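Local atomic coordinates of Bse634I restriction endonuclease (Geobacillus stearothermophilus, PDB entry 1KNV), a protein that is a type II restriction endonuclease of the PD-(D/E)XK superfamily, which probably cuts specific double-stranded DNA with the help of divalent metal ions. Residues 144-149 and 195-200. Sequence-based numbering, arbitrary orientation.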
ATOM      1  N   ASN B 144     -20.521 -13.241  10.941  1.00 23.36           N
ATOM      2  CA  ASN B 144     -20.997 -12.381  12.017  1.00 21.73           C
ATOM      3  C   ASN B 144     -20.327 -12.588  13.352  1.00 21.81           C
ATOM      4  O   ASN B 144     -20.274 -13.711  13.859  1.00 21.64           O
ATOM      5  CB  ASN B 144     -22.484 -12.606  12.267  1.00 22.97           C
ATOM      6  CG  ASN B 144     -23.353 -11.896  11.289  1.00 24.05           C
ATOM      7  OD1 ASN B 144     -22.894 -11.433  10.255  1.00 25.45           O
ATOM      8  ND2 ASN B 144     -24.637 -11.816  11.603  1.00 25.25           N
ATOM      9  N   PRO B 145     -19.787 -11.513  13.940  1.00 21.49           N
ATOM     10  CA  PRO B 145     -19.163 -11.675  15.252  1.00 21.53           C
ATOM     11  C   PRO B 145     -20.394 -11.888  16.140  1.00 21.60           C
ATOM     12  O   PRO B 145     -21.485 -11.413  15.802  1.00 21.28           O
ATOM     13  CB  PRO B 145     -18.500 -10.324  15.486  1.00 21.75           C
ATOM     14  CG  PRO B 145     -19.365  -9.394  14.749  1.00 23.07           C
ATOM     15  CD  PRO B 145     -19.637 -10.134  13.456  1.00 21.49           C
ATOM     16  N   ASP B 146     -20.248 -12.606  17.246  1.00 20.76           N
ATOM     17  CA  ASP B 146     -21.394 -12.869  18.105  1.00 20.48           C
ATOM     18  C   ASP B 146     -21.823 -11.628  18.869  1.00 20.63           C
ATOM     19  O   ASP B 146     -22.981 -11.503  19.284  1.00 20.39           O
ATOM     20  CB  ASP B 146     -21.062 -13.990  19.088  1.00 22.39           C
ATOM     21  CG  ASP B 146     -20.724 -15.295  18.383  1.00 22.90           C
ATOM     22  OD1 ASP B 146     -21.537 -15.758  17.546  1.00 24.30           O
ATOM     23  OD2 ASP B 146     -19.645 -15.851  18.658  1.00 24.94           O
ATOM     24  N   LEU B 147     -20.903 -10.696  19.033  1.00 20.63           N
ATOM     25  CA  LEU B 147     -21.207  -9.487  19.775  1.00 20.31           C
ATOM     26  C   LEU B 147     -20.572  -8.275  19.097  1.00 19.95           C
ATOM     27  O   LEU B 147     -19.405  -8.308  18.693  1.00 18.03           O
ATOM     28  CB  LEU B 147     -20.640  -9.648  21.178  1.00 22.42           C
ATOM     29  CG  LEU B 147     -20.879  -8.673  22.307  1.00 24.12           C
ATOM     30  CD1 LEU B 147     -22.364  -8.639  22.500  1.00 24.22           C
ATOM     31  CD2 LEU B 147     -20.141  -9.114  23.573  1.00 24.20           C
ATOM     32  N   LEU B 148     -21.358  -7.214  18.937  1.00 19.89           N
ATOM     33  CA  LEU B 148     -20.888  -5.969  18.331  1.00 21.50           C
ATOM     34  C   LEU B 148     -20.952  -4.777  19.296  1.00 20.49           C
ATOM     35  O   LEU B 148     -21.967  -4.577  19.973  1.00 20.49           O
ATOM     36  CB  LEU B 148     -21.747  -5.575  17.139  1.00 22.68           C
ATOM     37  CG  LEU B 148     -21.689  -6.286  15.819  1.00 24.59           C
ATOM     38  CD1 LEU B 148     -22.528  -5.498  14.813  1.00 24.96           C
ATOM     39  CD2 LEU B 148     -20.245  -6.365  15.422  1.00 25.02           C
ATOM     40  N   ILE B 149     -19.880  -4.006  19.371  1.00 20.44           N
ATOM     41  CA  ILE B 149     -19.864  -2.816  20.204  1.00 20.44           C
ATOM     42  C   ILE B 149     -19.870  -1.663  19.215  1.00 20.40           C
ATOM     43  O   ILE B 149     -18.964  -1.537  18.391  1.00 20.36           O
ATOM     44  CB  ILE B 149     -18.624  -2.773  21.116  1.00 20.81           C
ATOM     45  CG1 ILE B 149     -18.707  -3.877  22.201  1.00 20.60           C
ATOM     46  CG2 ILE B 149     -18.560  -1.413  21.810  1.00 19.54           C
ATOM     47  CD1 ILE B 149     -18.731  -5.289  21.670  1.00 20.66           C
ATOM     48  N   VAL B 195     -16.914  -9.353  18.943  1.00 18.08           N
ATOM     49  CA  VAL B 195     -16.431 -10.414  19.824  1.00 17.37           C
ATOM     50  C   VAL B 195     -16.917 -11.773  19.333  1.00 18.15           C
ATOM     51  O   VAL B 195     -18.088 -11.937  18.989  1.00 19.36           O
ATOM     52  CB  VAL B 195     -16.917 -10.229  21.294  1.00 16.52           C
ATOM     53  CG1 VAL B 195     -16.220 -11.251  22.209  1.00 15.05           C
ATOM     54  CG2 VAL B 195     -16.630  -8.816  21.773  1.00 15.45           C
ATOM     55  N   GLY B 196     -16.005 -12.739  19.278  1.00 18.14           N
ATOM     56  CA  GLY B 196     -16.372 -14.080  18.870  1.00 17.99           C
ATOM     57  C   GLY B 196     -16.475 -14.887  20.149  1.00 19.22           C
ATOM     58  O   GLY B 196     -15.483 -15.030  20.857  1.00 18.11           O
ATOM     59  N   LEU B 197     -17.667 -15.395  20.460  1.00 19.99           N
ATOM     60  CA  LEU B 197     -17.889 -16.175  21.679  1.00 21.36           C
ATOM     61  C   LEU B 197     -17.738 -17.671  21.413  1.00 23.00           C
ATOM     62  O   LEU B 197     -18.456 -18.220  20.570  1.00 24.60           O
ATOM     63  CB  LEU B 197     -19.291 -15.902  22.222  1.00 21.02           C
ATOM     64  CG  LEU B 197     -19.634 -14.443  22.500  1.00 20.96           C
ATOM     65  CD1 LEU B 197     -21.088 -14.346  22.909  1.00 20.93           C
ATOM     66  CD2 LEU B 197     -18.728 -13.887  23.588  1.00 21.20           C
ATOM     67  N   LYS B 198     -16.818 -18.330  22.126  1.00 22.11           N
ATOM     68  CA  LYS B 198     -16.587 -19.766  21.930  1.00 21.75           C
ATOM     69  C   LYS B 198     -16.752 -20.593  23.207  1.00 23.13           C
ATOM     70  O   LYS B 198     -16.368 -20.167  24.295  1.00 23.28           O
ATOM     71  CB  LYS B 198     -15.181 -20.022  21.362  1.00 20.08           C
ATOM     72  CG  LYS B 198     -14.841 -19.279  20.082  1.00 17.46           C
ATOM     73  CD  LYS B 198     -15.780 -19.609  18.927  1.00 16.27           C
ATOM     74  CE  LYS B 198     -15.405 -18.779  17.702  1.00 14.55           C
ATOM     75  NZ  LYS B 198     -16.399 -18.901  16.623  1.00 15.20           N
ATOM     76  N   THR B 199     -17.310 -21.789  23.058  1.00 24.55           N
ATOM     77  CA  THR B 199     -17.523 -22.680  24.191  1.00 26.54           C
ATOM     78  C   THR B 199     -16.201 -23.019  24.867  1.00 26.79           C
ATOM     79  O   THR B 199     -16.129 -23.176  26.085  1.00 26.70           O
ATOM     80  CB  THR B 199     -18.204 -23.973  23.736  1.00 26.31           C
ATOM     81  OG1 THR B 199     -19.497 -23.659  23.209  1.00 27.21           O
ATOM     82  CG2 THR B 199     -18.363 -24.925  24.895  1.00 27.20           C
ATOM     83  N   SER B 200     -15.155 -23.128  24.060  1.00 27.11           N
ATOM     84  CA  SER B 200     -13.824 -23.431  24.559  1.00 28.30           C
ATOM     85  C   SER B 200     -12.856 -23.076  23.453  1.00 27.77           C
ATOM     86  O   SER B 200     -13.278 -22.733  22.350  1.00 27.49           O
ATOM     87  CB  SER B 200     -13.699 -24.918  24.888  1.00 29.48           C
ATOM     88  OG  SER B 200     -13.846 -25.708  23.720  1.00 30.59           O
TER
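Leu147 and Val195 form an antiparallel hydrogen-bonded pair, Val195 N giving its hydrogen to Leu147 O (2.7 Å) and Leu147 N to Val195 O (3.1 Å), while Asp146 N adds a weak bond to the same carbonyl, so that Asp146 and Leu147 together face Val195 in a classic beta bulge. Beyond the bulge the pairing passes from backbone to side chain. Chi1 sets CG of Asp146 beside its own backbone N (-61°); the carboxylate turns toward strand 191-198, and the side chain crosses that of Leu197 obliquely. Leu197 N donates to Asp146 OD2 on its anti lone pair, 2.7 Å away, and Asp146 CB lies 3.7 Å from Leu197 CG. Both residues belong to the calcium site seen in this protein, empty here. Asp146 OD2 and Leu197 O, both acceptors, stand 3.3 Å apart, and a cation between them would probably ease their repulsion. Pro145-Asp146 and Lys198 are consistent with the PD and K of the PD-(D/E)XK motif, Lys198 NZ standing 4.9 Å from Asp146 OD2, not in contact. An alanine in place of Asp146 would probably leave Leu197 N without this acceptor and take a carboxylate from the calcium site. Leu147, Ile149 and Val195 make the apolar side of the pairing: the side chains of Leu147 and Val195 lie side by side, pointing the same way, CB to CB 3.8 Å, and Ile149 CD1 meets Val195 CG2 at 4.1 Å. Strands 147-151 and 191-198 are neighbours in the mixed central sheet, between 99-103 and 235-240; helix 281-291 packs on Leu147, Ile149 and Val195 through Met286, Ile290 and Ile291, while Leu216 of helix 203-227 touches Pro145.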